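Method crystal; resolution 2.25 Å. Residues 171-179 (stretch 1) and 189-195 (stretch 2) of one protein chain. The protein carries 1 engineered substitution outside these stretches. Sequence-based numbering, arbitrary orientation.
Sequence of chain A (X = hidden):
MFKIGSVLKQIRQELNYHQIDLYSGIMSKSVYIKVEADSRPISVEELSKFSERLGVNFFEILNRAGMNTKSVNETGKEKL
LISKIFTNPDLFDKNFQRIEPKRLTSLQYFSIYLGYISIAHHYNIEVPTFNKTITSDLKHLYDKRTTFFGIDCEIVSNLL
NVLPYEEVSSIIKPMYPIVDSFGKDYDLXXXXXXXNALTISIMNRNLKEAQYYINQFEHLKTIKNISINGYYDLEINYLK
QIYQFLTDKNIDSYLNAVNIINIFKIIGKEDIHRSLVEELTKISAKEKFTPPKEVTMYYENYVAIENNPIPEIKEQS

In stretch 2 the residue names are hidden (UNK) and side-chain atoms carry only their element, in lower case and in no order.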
# COMPACT_ATOMS: atom_id res chain seq x y z
N ILE A 171 15.60 19.86 34.38
CA ILE A 171 16.73 19.06 34.85
C ILE A 171 17.44 18.35 33.70
O ILE A 171 18.63 18.07 33.76
CB ILE A 171 16.26 18.00 35.88
CG1 ILE A 171 15.65 18.70 37.09
CG2 ILE A 171 17.44 17.13 36.31
CD1 ILE A 171 15.12 17.77 38.16
N ILE A 172 16.70 18.08 32.63
CA ILE A 172 17.24 17.40 31.46
C ILE A 172 18.09 18.28 30.56
O ILE A 172 19.20 17.91 30.18
CB ILE A 172 16.11 16.80 30.59
CG1 ILE A 172 15.26 15.83 31.42
CG2 ILE A 172 16.71 16.10 29.39
CD1 ILE A 172 14.16 15.13 30.64
N LYS A 173 17.56 19.45 30.22
CA LYS A 173 18.23 20.40 29.34
C LYS A 173 19.74 20.58 29.57
O LYS A 173 20.52 20.56 28.62
CB LYS A 173 17.54 21.76 29.44
CG LYS A 173 16.04 21.73 29.27
CD LYS A 173 15.60 21.76 27.82
CE LYS A 173 14.08 21.91 27.73
NZ LYS A 173 13.64 22.25 26.35
N PRO A 174 20.16 20.76 30.84
CA PRO A 174 21.59 20.94 31.13
C PRO A 174 22.47 19.73 30.84
O PRO A 174 23.70 19.83 30.85
CB PRO A 174 21.59 21.32 32.61
CG PRO A 174 20.38 20.65 33.14
CD PRO A 174 19.35 20.91 32.06
N MSE A 175 21.85 18.59 30.58
CA MSE A 175 22.60 17.38 30.29
C MSE A 175 22.89 17.26 28.80
O MSE A 175 23.74 16.47 28.40
CB MSE A 175 21.84 16.16 30.78
CG MSE A 175 21.70 16.12 32.28
SE MSE A 175 20.78 14.56 32.89
CE MSE A 175 20.69 14.98 34.78
N TYR A 176 22.19 18.04 27.99
CA TYR A 176 22.38 18.01 26.55
C TYR A 176 22.82 19.36 26.00
O TYR A 176 22.64 20.40 26.65
CB TYR A 176 21.09 17.55 25.86
CG TYR A 176 20.73 16.11 26.18
CD1 TYR A 176 20.15 15.78 27.40
CD2 TYR A 176 21.07 15.08 25.30
CE1 TYR A 176 19.93 14.45 27.75
CE2 TYR A 176 20.85 13.75 25.64
CZ TYR A 176 20.29 13.44 26.86
OH TYR A 176 20.14 12.12 27.25
N PRO A 177 23.41 19.37 24.80
CA PRO A 177 23.67 18.21 23.93
C PRO A 177 24.83 17.34 24.39
O PRO A 177 25.67 17.76 25.18
CB PRO A 177 23.94 18.85 22.58
CG PRO A 177 24.64 20.11 22.96
CD PRO A 177 23.80 20.62 24.11
N ILE A 178 24.87 16.11 23.87
CA ILE A 178 25.94 15.18 24.19
C ILE A 178 27.11 15.51 23.26
O ILE A 178 26.90 15.83 22.08
CB ILE A 178 25.50 13.70 23.94
CG1 ILE A 178 24.25 13.36 24.77
CG2 ILE A 178 26.65 12.76 24.28
CD1 ILE A 178 24.42 13.48 26.28
N VAL A 179 28.33 15.45 23.79
CA VAL A 179 29.50 15.75 22.98
C VAL A 179 30.39 14.54 22.70
O VAL A 179 30.94 14.40 21.61
CB VAL A 179 30.36 16.86 23.65
CG1 VAL A 179 29.49 18.07 23.96
CG2 VAL A 179 31.01 16.33 24.92
N UNK A 189 21.63 4.76 27.29
CA UNK A 189 21.05 5.57 28.35
C UNK A 189 20.77 7.02 27.95
O UNK A 189 19.72 7.56 28.28
c UNK A 189 21.30 6.25 30.74
c UNK A 189 21.97 5.55 29.56
o UNK A 189 22.25 4.19 29.91
N UNK A 190 21.70 7.65 27.25
CA UNK A 190 21.50 9.03 26.85
C UNK A 190 20.42 9.12 25.78
O UNK A 190 19.83 10.18 25.58
c UNK A 190 23.90 9.51 27.38
c UNK A 190 24.48 9.50 24.41
c UNK A 190 23.24 8.92 25.04
c UNK A 190 22.81 9.64 26.32
N UNK A 191 20.16 8.00 25.10
CA UNK A 191 19.14 7.94 24.05
C UNK A 191 17.75 7.70 24.61
O UNK A 191 16.77 8.25 24.11
c UNK A 191 20.35 7.25 21.89
c UNK A 191 20.88 6.06 21.11
n UNK A 191 20.20 5.73 20.01
c UNK A 191 19.46 6.83 23.05
o UNK A 191 21.87 5.45 21.48
N UNK A 192 17.66 6.86 25.64
CA UNK A 192 16.39 6.53 26.25
C UNK A 192 15.66 7.79 26.72
O UNK A 192 14.45 7.92 26.53
c UNK A 192 16.58 5.59 27.46
o UNK A 192 17.27 4.41 27.02
c UNK A 192 15.24 5.18 28.05
N UNK A 193 16.41 8.72 27.31
CA UNK A 193 15.87 9.97 27.80
C UNK A 193 15.15 10.72 26.71
O UNK A 193 13.99 11.10 26.86
c UNK A 193 17.72 10.28 29.49
c UNK A 193 16.99 10.92 28.33
c UNK A 193 16.37 12.24 28.75
N UNK A 194 15.83 10.92 25.59
CA UNK A 194 15.25 11.65 24.48
C UNK A 194 13.99 10.99 23.97
O UNK A 194 12.98 11.66 23.77
c UNK A 194 17.51 13.63 24.51
c UNK A 194 18.63 12.36 22.68
c UNK A 194 16.28 11.80 23.36
c UNK A 194 17.66 12.28 23.84
N UNK A 195 14.04 9.68 23.77
CA UNK A 195 12.88 8.96 23.25
C UNK A 195 11.68 9.12 24.19
O UNK A 195 10.57 9.41 23.74
c UNK A 195 11.81 5.01 24.12
c UNK A 195 11.16 6.05 23.23
n UNK A 195 10.85 4.40 25.09
c UNK A 195 12.17 6.68 22.29
c UNK A 195 13.22 7.49 23.05

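Position 189 has three side-chain atoms: a first carbon that carries one oxygen and one carbon. A fork of this composition at the first carbon is threonine. Thr 189 points sideways and makes no contact with stretch 1; its hydroxyl is hydrogen-bonded elsewhere in the structure, so a small polar residue is well served here.

Position 190 has four carbons, forked at the first, with one arm two carbons long, which defines isoleucine. Its CA-to-CB bond points toward stretch 1, and the long arm, with chi2 at 177° (t), ends at CD1, 3.9 Å from CG1 of Ile 178. Ile 190 is buried, and a purely hydrocarbon side chain suits a contact with another isoleucine.

Position 191 shows three carbons, the third carrying one oxygen and one nitrogen: a glutamine. The CA-to-CB bond of Gln 191 points away from stretch 1, so a polar side chain is kept out of this apolar contact, although its backbone O accepts the helical hydrogen bond from N of position 195, at 3.1 Å.

Position 192 repeats the pattern of 189, one carbon bearing an oxygen and a carbon, and is again threonine. Thr 192 also points away, and its hydroxyl is hydrogen-bonded to a residue just outside the stretches, which satisfies a polar group at a partly exposed site.

Position 193 has three carbons, the first carrying the other two, hence valine. It points toward stretch 1, where CG1 of Val 193 lies 3.9 Å from CG2 of Ile 172 and its CB lies 3.5 Å from OH of Tyr 176. The short branched side chain meets both neighbours and is buried.

Position 194 has four carbons forked at the second, the signature of leucine. Its CA-to-CB bond runs sideways, but the end of the side chain comes nearer: CD2 of Leu 194 sits 3.5 Å from CE2 of Tyr 176 and 3.8 Å from the ring centroid, over one face, in a CH-pi contact. The extra reach beyond CB makes this possible.

Position 195 has four carbons in a row ending in nitrogen, a lysine. Lys 195 is out of reach of stretch 1 and partly exposed, and its long chain lets the amine hydrogen-bond to a residue just outside the stretches.

The contact centres on Tyr 176. Its OH donates a hydrogen bond to the backbone O of Ile 190, at 2.6 Å and near the ring plane, while Leu 194 covers one face. Apolar pairs of Ile 172 with Val 193 and Ile 178 with Ile 190 complete the packing, joining one polar anchor to a hydrocarbon surface.

Stretch 2, residues 189-195: TIQTVLK
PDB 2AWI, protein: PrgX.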